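Malate dehydrogenase (Naegleria fowleri, PDB 6UM4) probably catalyses the reversible, dinucleotide-dependent interconversion of malate and oxaloacetate. Local coordinates at residues Ser272-Trp277 with Pro286-Thr291; Glu352-Ala357 with Val376-Ala381; Ala262-Asn267 with Gly298-Asn303; Ser281-Pro286 with Asn401-Glu406; Met356-Arg361 with Tyr384-Gly389. One frame throughout, in Å; residues are numbered along the deposited sequence.

Contact 1 (Ser272-Trp277 with Pro286-Thr291)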
# COMPACT_ATOMS: atom_id res chain seq x y z
N SER A 272 -20.06 -11.08 -12.04
CA SER A 272 -19.34 -12.21 -12.62
C SER A 272 -19.22 -12.00 -14.12
O SER A 272 -20.01 -11.28 -14.72
CB SER A 272 -20.04 -13.55 -12.38
OG SER A 272 -19.88 -14.00 -11.04
N ARG A 273 -18.19 -12.61 -14.71
CA ARG A 273 -18.04 -12.71 -16.15
C ARG A 273 -17.95 -11.34 -16.83
O ARG A 273 -18.76 -10.97 -17.69
CB ARG A 273 -19.19 -13.53 -16.74
CG ARG A 273 -19.27 -14.93 -16.18
CD ARG A 273 -20.67 -15.48 -16.34
NE ARG A 273 -21.04 -15.56 -17.75
CZ ARG A 273 -20.92 -16.66 -18.48
NH1 ARG A 273 -20.43 -17.76 -17.93
NH2 ARG A 273 -21.28 -16.66 -19.77
N PHE A 274 -16.94 -10.58 -16.40
CA PHE A 274 -16.58 -9.31 -17.01
C PHE A 274 -15.18 -9.42 -17.61
O PHE A 274 -14.33 -10.15 -17.09
CB PHE A 274 -16.63 -8.15 -15.98
CG PHE A 274 -16.25 -6.81 -16.55
CD1 PHE A 274 -17.08 -6.21 -17.49
CD2 PHE A 274 -15.08 -6.19 -16.17
CE1 PHE A 274 -16.74 -4.98 -18.04
CE2 PHE A 274 -14.74 -4.96 -16.70
CZ PHE A 274 -15.56 -4.35 -17.64
N ALA A 275 -14.93 -8.68 -18.69
CA ALA A 275 -13.61 -8.74 -19.32
C ALA A 275 -13.34 -7.48 -20.14
O ALA A 275 -14.25 -6.83 -20.64
CB ALA A 275 -13.49 -9.97 -20.22
N ILE A 276 -12.05 -7.18 -20.28
CA ILE A 276 -11.53 -6.13 -21.16
C ILE A 276 -10.87 -6.81 -22.36
O ILE A 276 -10.04 -7.70 -22.19
CB ILE A 276 -10.53 -5.25 -20.40
CG1 ILE A 276 -11.17 -4.69 -19.13
CG2 ILE A 276 -9.94 -4.17 -21.27
CD1 ILE A 276 -12.30 -3.69 -19.37
N TRP A 277 -11.26 -6.42 -23.58
CA TRP A 277 -10.61 -6.91 -24.80
C TRP A 277 -9.70 -5.84 -25.39
O TRP A 277 -10.01 -4.65 -25.36
CB TRP A 277 -11.63 -7.30 -25.88
CG TRP A 277 -12.61 -8.39 -25.53
CD1 TRP A 277 -13.78 -8.24 -24.83
CD2 TRP A 277 -12.57 -9.76 -25.95
NE1 TRP A 277 -14.42 -9.45 -24.72
CE2 TRP A 277 -13.71 -10.39 -25.41
CE3 TRP A 277 -11.66 -10.52 -26.69
CZ2 TRP A 277 -13.97 -11.74 -25.61
CZ3 TRP A 277 -11.92 -11.85 -26.88
CH2 TRP A 277 -13.07 -12.46 -26.34
N PRO A 286 -14.36 -2.66 -23.03
CA PRO A 286 -14.92 -3.26 -21.81
C PRO A 286 -16.21 -3.98 -22.16
O PRO A 286 -17.16 -3.37 -22.65
CB PRO A 286 -15.18 -2.04 -20.91
CG PRO A 286 -14.53 -0.85 -21.62
CD PRO A 286 -14.55 -1.20 -23.07
N ASP A 287 -16.25 -5.29 -21.91
CA ASP A 287 -17.27 -6.15 -22.48
C ASP A 287 -18.22 -6.61 -21.38
O ASP A 287 -17.82 -7.38 -20.50
CB ASP A 287 -16.61 -7.34 -23.19
CG ASP A 287 -17.62 -8.20 -23.96
OD1 ASP A 287 -18.81 -7.85 -24.02
OD2 ASP A 287 -17.19 -9.23 -24.53
N LEU A 288 -19.46 -6.12 -21.43
CA LEU A 288 -20.52 -6.53 -20.52
C LEU A 288 -21.40 -7.62 -21.11
O LEU A 288 -22.40 -8.00 -20.48
CB LEU A 288 -21.41 -5.34 -20.14
CG LEU A 288 -20.81 -4.33 -19.14
CD1 LEU A 288 -21.69 -3.11 -18.90
CD2 LEU A 288 -20.50 -5.04 -17.84
N SER A 289 -21.06 -8.15 -22.29
CA SER A 289 -21.99 -9.03 -23.00
C SER A 289 -22.39 -10.25 -22.17
O SER A 289 -23.49 -10.77 -22.35
CB SER A 289 -21.41 -9.52 -24.34
OG SER A 289 -20.98 -8.45 -25.16
N PHE A 290 -21.51 -10.73 -21.29
CA PHE A 290 -21.77 -11.95 -20.54
C PHE A 290 -21.94 -11.72 -19.05
O PHE A 290 -22.08 -12.69 -18.29
CB PHE A 290 -20.64 -12.96 -20.80
CG PHE A 290 -20.23 -13.04 -22.24
CD1 PHE A 290 -21.00 -13.74 -23.15
CD2 PHE A 290 -19.09 -12.40 -22.69
CE1 PHE A 290 -20.63 -13.81 -24.49
CE2 PHE A 290 -18.71 -12.46 -24.03
CZ PHE A 290 -19.48 -13.17 -24.92
N THR A 291 -21.92 -10.47 -18.61
CA THR A 291 -21.83 -10.17 -17.19
C THR A 291 -23.12 -10.54 -16.46
O THR A 291 -24.22 -10.37 -16.98
CB THR A 291 -21.49 -8.70 -17.00
OG1 THR A 291 -20.31 -8.40 -17.77
CG2 THR A 291 -21.22 -8.38 -15.53
O HOH W 1 -18.94 -9.89 -20.26
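P286 meets I276 in a non-hydrogen-bonded pair of an antiparallel hairpin, with I276 CD1 3.7 Å from P286 CB. The hairpin, strands 271-277 and 285-287, belongs to a three-stranded antiparallel sheet of the C-terminal alpha/beta domain. F274 lies alongside the proline, bringing its ring tip CZ to the same CB. At D287 the ladder makes its backbone bond, D287 N to A275 O at 2.8 Å. The D287 side chain, CG anti to the backbone N (chi1 -173°), runs beside the W277 indole, and OD2 takes W277 NE1 on its anti lone pair at 2.8 Å; ring and carboxylate planes are turned 45° apart. OD1 works locally: S289 OG meets its syn lone pair and S289 N comes from above the carboxylate plane, closing an Asx turn. L288 starts away from the facing strand, yet its CD2 reaches F274 CD1 at 3.6 Å. The chain then bends through a type I turn, L288 to T291. Here a water accepts from F290 N and donates to D287 O and R273 O. F290 O lies in the guanidinium plane of R273 and takes its NE at 3.1 Å. Finally, T291 OG1 donates to R273 O, 3.0 Å away. Beyond the A275-D287 pair, toward R273 and T291, water and side chains do the bridging between the two segments. The three donors on the D287 carboxylate would be expected to favour its charged form.

Contact 2 (Glu352-Ala357 with Val376-Ala381)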
# COMPACT_ATOMS: atom_id res chain seq x y z
N GLU A 352 -12.78 -16.33 -10.84
CA GLU A 352 -13.54 -15.42 -11.68
C GLU A 352 -12.76 -15.11 -12.94
O GLU A 352 -11.53 -15.21 -12.98
CB GLU A 352 -13.85 -14.13 -10.93
CG GLU A 352 -14.74 -14.35 -9.71
CD GLU A 352 -16.19 -14.56 -10.09
OE1 GLU A 352 -16.59 -14.15 -11.21
OE2 GLU A 352 -16.92 -15.18 -9.29
N TRP A 353 -13.48 -14.71 -13.99
CA TRP A 353 -12.81 -14.15 -15.16
C TRP A 353 -11.97 -12.96 -14.74
O TRP A 353 -12.45 -12.07 -14.01
CB TRP A 353 -13.81 -13.67 -16.20
CG TRP A 353 -14.69 -14.68 -16.83
CD1 TRP A 353 -14.86 -15.98 -16.45
CD2 TRP A 353 -15.58 -14.46 -17.93
NE1 TRP A 353 -15.80 -16.58 -17.26
CE2 TRP A 353 -16.25 -15.66 -18.17
CE3 TRP A 353 -15.86 -13.35 -18.73
CZ2 TRP A 353 -17.19 -15.79 -19.19
CZ3 TRP A 353 -16.80 -13.48 -19.74
CH2 TRP A 353 -17.46 -14.69 -19.96
N VAL A 354 -10.74 -12.91 -15.22
CA VAL A 354 -9.96 -11.69 -15.11
C VAL A 354 -9.46 -11.37 -16.51
O VAL A 354 -9.51 -12.20 -17.43
CB VAL A 354 -8.79 -11.81 -14.09
CG1 VAL A 354 -9.35 -12.09 -12.71
CG2 VAL A 354 -7.80 -12.90 -14.51
N SER A 355 -9.05 -10.11 -16.69
CA SER A 355 -8.47 -9.65 -17.94
C SER A 355 -6.96 -9.60 -17.82
O SER A 355 -6.43 -9.12 -16.81
CB SER A 355 -9.01 -8.28 -18.34
OG SER A 355 -10.42 -8.29 -18.54
N MET A 356 -6.28 -10.12 -18.84
CA MET A 356 -4.84 -10.05 -19.04
C MET A 356 -4.60 -9.84 -20.52
O MET A 356 -5.32 -10.41 -21.34
CB MET A 356 -4.14 -11.35 -18.59
CG MET A 356 -4.30 -11.68 -17.08
SD MET A 356 -3.69 -13.34 -16.67
CE MET A 356 -1.91 -13.07 -16.62
N ALA A 357 -3.61 -9.01 -20.87
CA ALA A 357 -3.14 -8.87 -22.25
C ALA A 357 -2.09 -9.94 -22.52
O ALA A 357 -0.99 -9.90 -21.95
CB ALA A 357 -2.55 -7.47 -22.48
N VAL A 376 -9.79 -14.33 -19.32
CA VAL A 376 -9.05 -15.54 -18.98
C VAL A 376 -9.43 -16.00 -17.58
O VAL A 376 -9.91 -15.24 -16.75
CB VAL A 376 -7.53 -15.36 -19.06
CG1 VAL A 376 -7.12 -14.78 -20.41
CG2 VAL A 376 -7.02 -14.51 -17.87
N GLN A 377 -9.20 -17.29 -17.35
CA GLN A 377 -9.22 -17.88 -16.03
C GLN A 377 -7.79 -18.19 -15.63
O GLN A 377 -7.08 -18.89 -16.37
CB GLN A 377 -10.05 -19.17 -15.99
CG GLN A 377 -10.06 -19.77 -14.60
CD GLN A 377 -11.19 -20.75 -14.41
OE1 GLN A 377 -12.20 -20.68 -15.12
NE2 GLN A 377 -11.04 -21.65 -13.45
N CYS A 378 -7.36 -17.67 -14.49
CA CYS A 378 -6.04 -17.98 -13.94
C CYS A 378 -6.17 -19.19 -13.03
O CYS A 378 -6.86 -19.13 -12.00
CB CYS A 378 -5.45 -16.79 -13.19
SG CYS A 378 -4.85 -15.48 -14.29
N PHE A 379 -5.56 -20.30 -13.41
CA PHE A 379 -5.63 -21.49 -12.58
C PHE A 379 -4.57 -21.51 -11.49
O PHE A 379 -4.62 -22.38 -10.62
CB PHE A 379 -5.48 -22.73 -13.45
CG PHE A 379 -6.25 -22.65 -14.73
CD1 PHE A 379 -7.63 -22.58 -14.73
CD2 PHE A 379 -5.58 -22.68 -15.95
CE1 PHE A 379 -8.33 -22.51 -15.91
CE2 PHE A 379 -6.28 -22.63 -17.14
CZ PHE A 379 -7.65 -22.54 -17.12
N GLY A 380 -3.62 -20.59 -11.53
CA GLY A 380 -2.51 -20.57 -10.59
C GLY A 380 -1.28 -21.23 -11.17
O GLY A 380 -1.31 -21.90 -12.21
N ALA A 381 -0.16 -21.06 -10.46
CA ALA A 381 1.13 -21.64 -10.85
C ALA A 381 1.52 -21.19 -12.26
O ALA A 381 2.10 -21.96 -13.03
CB ALA A 381 1.12 -23.16 -10.73
O HOH W 2 -9.00 -16.37 -13.04
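M356 and C378 bring their sulfurs together, SD to SG at 3.4 Å, beside the valine pair V354 and V376. The methionine leaves its backbone with CG anti to the carbonyl carbon (chi1 -62°), continues nearly straight and bends at chi3. Its SD also touches V376 CG2 at 3.7 Å, the two side chains crossing at about a right angle. In both valines CG2 sits between the backbone N and the carbonyl carbon, the crowded position, and it is these two methyls that meet, 3.8 Å apart. V354 CG2 reaches C378 SG as well, at 3.9 Å, so one apolar patch runs from V354 through V376 and C378 to M356. Behind it is a hairpin of the C-terminal domain: V354 and V376 form an antiparallel hydrogen-bonded pair, with V354 N to V376 O and V376 N to V354 O both 2.9 Å and nearly straight. The short strand segments 353-357 and 376-380 diverge steeply from this pair, their directions 101° apart. On the far side of the first strand, S355 turns away to bond H253 and the backbone of I276. The V354 and M356 side chains also touch D345, H342 and W346 of helix 332-348.

Contact 3 (Ala262-Asn267 with Gly298-Asn303)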
# COMPACT_ATOMS: atom_id res chain seq x y z
N ALA A 262 -21.09 0.78 -8.83
CA ALA A 262 -21.63 2.09 -8.50
C ALA A 262 -22.98 2.33 -9.17
O ALA A 262 -23.93 2.81 -8.53
CB ALA A 262 -20.63 3.18 -8.88
N LYS A 263 -23.11 1.98 -10.46
CA LYS A 263 -24.35 2.23 -11.19
C LYS A 263 -25.49 1.35 -10.68
O LYS A 263 -26.61 1.82 -10.48
CB LYS A 263 -24.14 2.01 -12.69
CG LYS A 263 -25.38 2.32 -13.52
CD LYS A 263 -25.61 3.81 -13.69
CE LYS A 263 -26.92 4.04 -14.46
NZ LYS A 263 -27.29 5.47 -14.53
N VAL A 264 -25.22 0.05 -10.50
CA VAL A 264 -26.24 -0.91 -10.10
C VAL A 264 -26.48 -0.90 -8.60
O VAL A 264 -27.57 -1.27 -8.13
CB VAL A 264 -25.83 -2.30 -10.61
CG1 VAL A 264 -26.65 -3.40 -9.97
CG2 VAL A 264 -25.95 -2.34 -12.12
N GLY A 265 -25.48 -0.52 -7.80
CA GLY A 265 -25.62 -0.56 -6.36
C GLY A 265 -25.43 -1.92 -5.73
O GLY A 265 -26.02 -2.20 -4.69
N CYS A 266 -24.58 -2.77 -6.32
CA CYS A 266 -24.34 -4.12 -5.83
C CYS A 266 -22.96 -4.20 -5.19
O CYS A 266 -22.21 -3.22 -5.17
CB CYS A 266 -24.49 -5.15 -6.95
SG CYS A 266 -23.30 -4.99 -8.33
N ASN A 267 -22.65 -5.36 -4.61
CA ASN A 267 -21.30 -5.60 -4.13
C ASN A 267 -20.42 -6.06 -5.29
O ASN A 267 -20.91 -6.57 -6.30
CB ASN A 267 -21.29 -6.65 -3.02
N GLY A 298 -34.08 -9.24 -13.87
CA GLY A 298 -35.01 -8.53 -14.73
C GLY A 298 -34.40 -7.25 -15.25
O GLY A 298 -33.24 -7.25 -15.68
N LEU A 299 -35.16 -6.16 -15.22
CA LEU A 299 -34.65 -4.88 -15.70
C LEU A 299 -33.33 -4.56 -15.02
O LEU A 299 -33.23 -4.64 -13.79
CB LEU A 299 -35.65 -3.77 -15.41
CG LEU A 299 -36.97 -3.87 -16.17
CD1 LEU A 299 -37.84 -2.66 -15.90
CD2 LEU A 299 -36.66 -4.02 -17.61
N ASN A 300 -32.31 -4.27 -15.81
CA ASN A 300 -31.00 -3.94 -15.28
C ASN A 300 -30.23 -3.17 -16.34
O ASN A 300 -30.15 -3.61 -17.49
CB ASN A 300 -30.26 -5.21 -14.85
CG ASN A 300 -29.00 -4.90 -14.06
OD1 ASN A 300 -28.03 -4.36 -14.59
ND2 ASN A 300 -29.06 -5.16 -12.75
N VAL A 301 -29.61 -2.07 -15.92
CA VAL A 301 -28.98 -1.14 -16.85
C VAL A 301 -27.83 -1.76 -17.65
O VAL A 301 -27.51 -1.27 -18.74
CB VAL A 301 -28.50 0.11 -16.09
CG1 VAL A 301 -27.31 -0.23 -15.19
CG2 VAL A 301 -28.15 1.23 -17.06
N ILE A 302 -27.19 -2.83 -17.17
CA ILE A 302 -26.08 -3.39 -17.93
C ILE A 302 -26.54 -4.13 -19.18
O ILE A 302 -25.70 -4.54 -20.00
CB ILE A 302 -25.17 -4.31 -17.09
CG1 ILE A 302 -25.88 -5.61 -16.70
CG2 ILE A 302 -24.63 -3.59 -15.85
CD1 ILE A 302 -24.94 -6.69 -16.18
N ASN A 303 -27.84 -4.31 -19.37
CA ASN A 303 -28.36 -4.81 -20.65
C ASN A 303 -28.52 -3.70 -21.67
O ASN A 303 -28.65 -3.97 -22.87
CB ASN A 303 -29.73 -5.46 -20.45
CG ASN A 303 -29.71 -6.65 -19.51
OD1 ASN A 303 -28.77 -7.44 -19.51
ND2 ASN A 303 -30.73 -6.76 -18.68
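V264 and V301 pass each other in opposite directions where the last turn of helix 250-264 meets the loop leading into helix 305-317, within the C-terminal domain. V264 CG2 does most of the touching: it lies 4.0 Å from V301 CG1, 4.1 Å from I302 CG2 and 3.8 Å from N300 OD1. K263 adds the aliphatic part of its chain, crossing V301 at about a right angle with CG 3.6 Å from V301 CG1. Its CG stands anti to the backbone N, and the chain bends at chi2 (76°), which turns CD; farther out CE comes near V301 CG2. No hydrogen bond spans the two segments; the contact is mainly apolar, with the N300 amide alongside V264, and lies at the protein surface. One shell out, I293 of strand 292-293 touches V264, N300 and I302, while W307 of helix 305-317 packs on K263, V301 and I302. G265, with a positive phi of 80°, is the first residue to leave helical backbone angles. On the loop side, a single 3-10 turn over 301-303 points V301 at the helix end, while I302 lends only CG2 to V264. An Asx turn fixes its start: I302 N bonds N300 OD1 at 3.1 Å, lying in the plane of the side-chain carbonyl and on a lone pair.

Contact 4 (Ser281-Pro286 with Asn401-Glu406)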
# COMPACT_ATOMS: atom_id res chain seq x y z
N SER A 281 -5.54 0.86 -23.70
CA SER A 281 -5.61 2.19 -24.29
C SER A 281 -7.07 2.58 -24.40
O SER A 281 -7.97 1.82 -24.02
CB SER A 281 -4.94 2.23 -25.66
OG SER A 281 -5.80 1.65 -26.61
N ALA A 282 -7.31 3.75 -24.98
CA ALA A 282 -8.68 4.21 -25.13
C ALA A 282 -9.48 3.41 -26.16
O ALA A 282 -10.69 3.58 -26.22
CB ALA A 282 -8.70 5.69 -25.52
N THR A 283 -8.84 2.53 -26.95
CA THR A 283 -9.59 1.68 -27.86
C THR A 283 -10.02 0.37 -27.21
O THR A 283 -10.62 -0.48 -27.88
CB THR A 283 -8.78 1.35 -29.12
OG1 THR A 283 -7.78 0.37 -28.81
CG2 THR A 283 -8.13 2.60 -29.69
N GLN A 284 -9.70 0.18 -25.94
CA GLN A 284 -10.08 -1.04 -25.26
C GLN A 284 -11.58 -1.25 -25.37
O GLN A 284 -12.36 -0.30 -25.53
CB GLN A 284 -9.68 -0.97 -23.79
CG GLN A 284 -10.50 0.03 -23.02
CD GLN A 284 -10.02 0.20 -21.61
OE1 GLN A 284 -10.48 -0.50 -20.70
NE2 GLN A 284 -9.14 1.18 -21.39
N TYR A 285 -12.00 -2.50 -25.29
CA TYR A 285 -13.42 -2.80 -25.29
C TYR A 285 -13.80 -3.43 -23.97
O TYR A 285 -13.56 -4.63 -23.76
CB TYR A 285 -13.80 -3.72 -26.46
CG TYR A 285 -15.24 -4.14 -26.39
CD1 TYR A 285 -16.25 -3.21 -26.11
CD2 TYR A 285 -15.59 -5.46 -26.54
CE1 TYR A 285 -17.56 -3.60 -26.02
CE2 TYR A 285 -16.91 -5.85 -26.46
CZ TYR A 285 -17.88 -4.92 -26.20
OH TYR A 285 -19.19 -5.33 -26.12
N PRO A 286 -14.36 -2.66 -23.03
CA PRO A 286 -14.92 -3.26 -21.81
C PRO A 286 -16.21 -3.98 -22.16
O PRO A 286 -17.16 -3.37 -22.65
CB PRO A 286 -15.18 -2.04 -20.91
CG PRO A 286 -14.53 -0.85 -21.62
CD PRO A 286 -14.55 -1.20 -23.07
N ASN A 401 -12.37 -5.38 -33.09
CA ASN A 401 -11.61 -5.13 -34.31
C ASN A 401 -10.94 -3.76 -34.29
O ASN A 401 -9.84 -3.60 -34.83
CB ASN A 401 -12.53 -5.25 -35.54
CG ASN A 401 -12.52 -6.64 -36.15
OD1 ASN A 401 -11.46 -7.27 -36.28
ND2 ASN A 401 -13.70 -7.16 -36.48
N ALA A 402 -11.60 -2.75 -33.71
CA ALA A 402 -11.00 -1.43 -33.62
C ALA A 402 -9.73 -1.46 -32.77
O ALA A 402 -8.75 -0.76 -33.07
CB ALA A 402 -12.00 -0.43 -33.03
N SER A 403 -9.74 -2.23 -31.69
CA SER A 403 -8.56 -2.25 -30.84
C SER A 403 -7.47 -3.11 -31.48
O SER A 403 -6.28 -2.76 -31.41
CB SER A 403 -8.94 -2.75 -29.45
OG SER A 403 -8.15 -2.12 -28.42
N VAL A 404 -7.85 -4.21 -32.12
CA VAL A 404 -6.88 -5.01 -32.86
C VAL A 404 -6.20 -4.15 -33.93
O VAL A 404 -4.97 -4.17 -34.07
CB VAL A 404 -7.57 -6.24 -33.47
CG1 VAL A 404 -6.72 -6.86 -34.57
CG2 VAL A 404 -7.84 -7.25 -32.36
N LYS A 405 -6.98 -3.33 -34.63
CA LYS A 405 -6.41 -2.42 -35.61
C LYS A 405 -5.35 -1.52 -34.99
O LYS A 405 -4.30 -1.27 -35.59
CB LYS A 405 -7.53 -1.60 -36.24
CG LYS A 405 -7.11 -0.71 -37.39
CD LYS A 405 -8.34 -0.03 -38.00
CE LYS A 405 -7.98 0.78 -39.23
NZ LYS A 405 -7.11 1.93 -38.88
N GLU A 406 -5.61 -1.01 -33.79
CA GLU A 406 -4.62 -0.15 -33.16
C GLU A 406 -3.38 -0.94 -32.77
O GLU A 406 -2.25 -0.47 -32.95
CB GLU A 406 -5.21 0.51 -31.92
CG GLU A 406 -4.25 1.46 -31.29
CD GLU A 406 -4.83 2.07 -30.04
OE1 GLU A 406 -5.25 1.31 -29.14
OE2 GLU A 406 -4.88 3.32 -29.99
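S281 and T283 both give their hydroxyl protons to one carboxylate oxygen, OE1 of E406. S281 OG meets the syn lone pair of E406 OE1 at 2.6 Å, whereas T283 OG1, at 2.7 Å, approaches from above the carboxylate plane. E406 reaches them with CG anti to the backbone N (chi1 -177°) and the chain extended beyond. N279 ND2 is a third donor to OE1, a grip that would probably favour the charged carboxylate. A second group is hydroxyl to hydroxyl: S403 OG lies 2.5 Å from T283 OG1. The backbone N of N279 also bonds S403 OG. The groups are gathered by a type I turn, S281 to Q284, leading into strand 285-287 and set against helix 394-414; S281 OG also accepts from T283 N, an ST turn. The T283 methyl CG2 rests against the carboxylate, 3.4 Å from E406 CD. Within the turn, S281 O accepts from Q284 N and from Q284 NE2, which reach it from opposite faces of its carbonyl plane.

Contact 5 (Met356-Arg361 with Tyr384-Gly389)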
# COMPACT_ATOMS: atom_id res chain seq x y z
N MET A 356 -6.28 -10.12 -18.84
CA MET A 356 -4.84 -10.05 -19.04
C MET A 356 -4.60 -9.84 -20.52
O MET A 356 -5.32 -10.41 -21.34
CB MET A 356 -4.14 -11.35 -18.59
CG MET A 356 -4.30 -11.68 -17.08
SD MET A 356 -3.69 -13.34 -16.67
CE MET A 356 -1.91 -13.07 -16.62
N ALA A 357 -3.61 -9.01 -20.87
CA ALA A 357 -3.14 -8.87 -22.25
C ALA A 357 -2.09 -9.94 -22.52
O ALA A 357 -0.99 -9.90 -21.95
CB ALA A 357 -2.55 -7.47 -22.48
N ILE A 358 -2.41 -10.87 -23.42
CA ILE A 358 -1.63 -12.10 -23.56
C ILE A 358 -1.25 -12.27 -25.03
O ILE A 358 -1.87 -11.66 -25.91
CB ILE A 358 -2.40 -13.32 -23.03
CG1 ILE A 358 -3.55 -13.66 -23.99
CG2 ILE A 358 -3.00 -13.02 -21.64
CD1 ILE A 358 -4.40 -14.84 -23.55
N PRO A 359 -0.22 -13.08 -25.33
CA PRO A 359 0.08 -13.35 -26.74
C PRO A 359 -1.09 -14.03 -27.42
O PRO A 359 -1.63 -15.03 -26.94
CB PRO A 359 1.31 -14.28 -26.68
CG PRO A 359 1.28 -14.87 -25.31
CD PRO A 359 0.73 -13.75 -24.43
N SER A 360 -1.49 -13.48 -28.56
CA SER A 360 -2.57 -14.09 -29.32
C SER A 360 -2.08 -15.36 -30.01
O SER A 360 -1.12 -15.34 -30.79
CB SER A 360 -3.10 -13.10 -30.35
OG SER A 360 -4.01 -13.74 -31.21
N ARG A 361 -2.74 -16.48 -29.70
CA ARG A 361 -2.66 -17.69 -30.50
C ARG A 361 -3.89 -17.85 -31.40
O ARG A 361 -4.28 -18.97 -31.74
CB ARG A 361 -2.50 -18.91 -29.59
CG ARG A 361 -1.32 -18.84 -28.60
CD ARG A 361 0.03 -18.91 -29.32
NE ARG A 361 1.17 -18.98 -28.39
CZ ARG A 361 2.44 -19.16 -28.75
NH1 ARG A 361 2.74 -19.46 -30.01
NH2 ARG A 361 3.40 -19.19 -27.83
N TYR A 384 -2.79 -19.89 -17.30
CA TYR A 384 -4.09 -19.28 -17.56
C TYR A 384 -4.61 -19.79 -18.89
O TYR A 384 -3.86 -20.31 -19.72
CB TYR A 384 -4.04 -17.74 -17.57
CG TYR A 384 -3.04 -17.17 -18.57
CD1 TYR A 384 -3.31 -17.17 -19.94
CD2 TYR A 384 -1.84 -16.63 -18.14
CE1 TYR A 384 -2.40 -16.65 -20.85
CE2 TYR A 384 -0.93 -16.09 -19.04
CZ TYR A 384 -1.21 -16.11 -20.40
OH TYR A 384 -0.29 -15.59 -21.30
N GLY A 385 -5.93 -19.65 -19.08
CA GLY A 385 -6.60 -20.04 -20.31
C GLY A 385 -7.72 -19.10 -20.69
O GLY A 385 -8.54 -18.69 -19.84
N VAL A 386 -7.77 -18.74 -21.97
CA VAL A 386 -8.84 -17.87 -22.45
C VAL A 386 -10.17 -18.57 -22.26
O VAL A 386 -10.31 -19.77 -22.49
CB VAL A 386 -8.58 -17.52 -23.92
CG1 VAL A 386 -9.73 -16.70 -24.48
CG2 VAL A 386 -7.26 -16.77 -24.05
N ILE A 387 -11.18 -17.80 -21.81
CA ILE A 387 -12.52 -18.36 -21.69
C ILE A 387 -12.99 -18.75 -23.08
O ILE A 387 -12.95 -17.94 -24.01
CB ILE A 387 -13.48 -17.35 -21.04
CG1 ILE A 387 -12.95 -16.88 -19.69
CG2 ILE A 387 -14.87 -17.96 -20.88
CD1 ILE A 387 -12.91 -18.00 -18.66
N GLU A 388 -13.40 -20.01 -23.24
CA GLU A 388 -13.74 -20.54 -24.56
C GLU A 388 -15.24 -20.52 -24.79
O GLU A 388 -16.04 -20.47 -23.86
CB GLU A 388 -13.23 -21.97 -24.73
CG GLU A 388 -11.73 -22.11 -24.72
CD GLU A 388 -11.29 -23.56 -24.75
OE1 GLU A 388 -12.17 -24.45 -24.80
OE2 GLU A 388 -10.07 -23.80 -24.69
N GLY A 389 -15.62 -20.56 -26.07
CA GLY A 389 -17.01 -20.77 -26.40
C GLY A 389 -17.90 -19.55 -26.38
O GLY A 389 -19.11 -19.69 -26.53
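M356 brings its thioether to the Y384 ring: CE is 3.9 Å from Y384 CD2, and SD stands 4.6 Å from the ring centroid, 33° off the normal, an oblique Met-aromatic contact. W346 of helix 332-348 meets the same ring and also touches M356. I358 lies further along the tyrosine, the two side chains sliding past each other in opposite directions. Its CB is 3.5 Å from Y384 OH, and CG2 is 3.8 Å from Y384 CE1. With CG1 between the backbone N and the carbonyl carbon (chi1 72°), the chain carries on extended to CD1, which presses on V386 CG2 at 3.5 Å, tighter than an ordinary carbon contact. P359 comes next, placing CD 3.8 Å from Y384 OH. That hydroxyl is thus flanked by carbon on this side, and its hydrogen bond goes to the backbone O of E243. No hydrogen bond joins the two segments, whose CA atoms stay more than 9 Å apart at their nearest. The short strand segments 356-359 and 384-386 run at 87° to each other, each bonded through its backbone to strand 371-380. Side chains of the two outer strands therefore meet past the central one, on the face of the twisted three-stranded antiparallel sheet that carries M356, I358 and Y384, in the C-terminal alpha/beta domain.

Overall arrangement
All five contacts belong to the C-terminal alpha/beta domain. Contacts 1 and 4 share P286 and strand 285-287, the edge of one three-stranded antiparallel sheet, and their centres are 14 Å apart. Contacts 2 and 5, their centres only 8 Å apart, both use strand 353-359 of the second such sheet. The two sheets are joined where contact 1 touches contact 2, I276 N bonding S355 OG. Contact 3 sits outermost, its centre about 27 Å from that of contact 5, and meets contact 1 through I302. Along the chain, contacts 1 and 3 close before 2 and 5 open, while contact 4 ties an early turn to the late helix 394-414, bringing distant parts of the domain together.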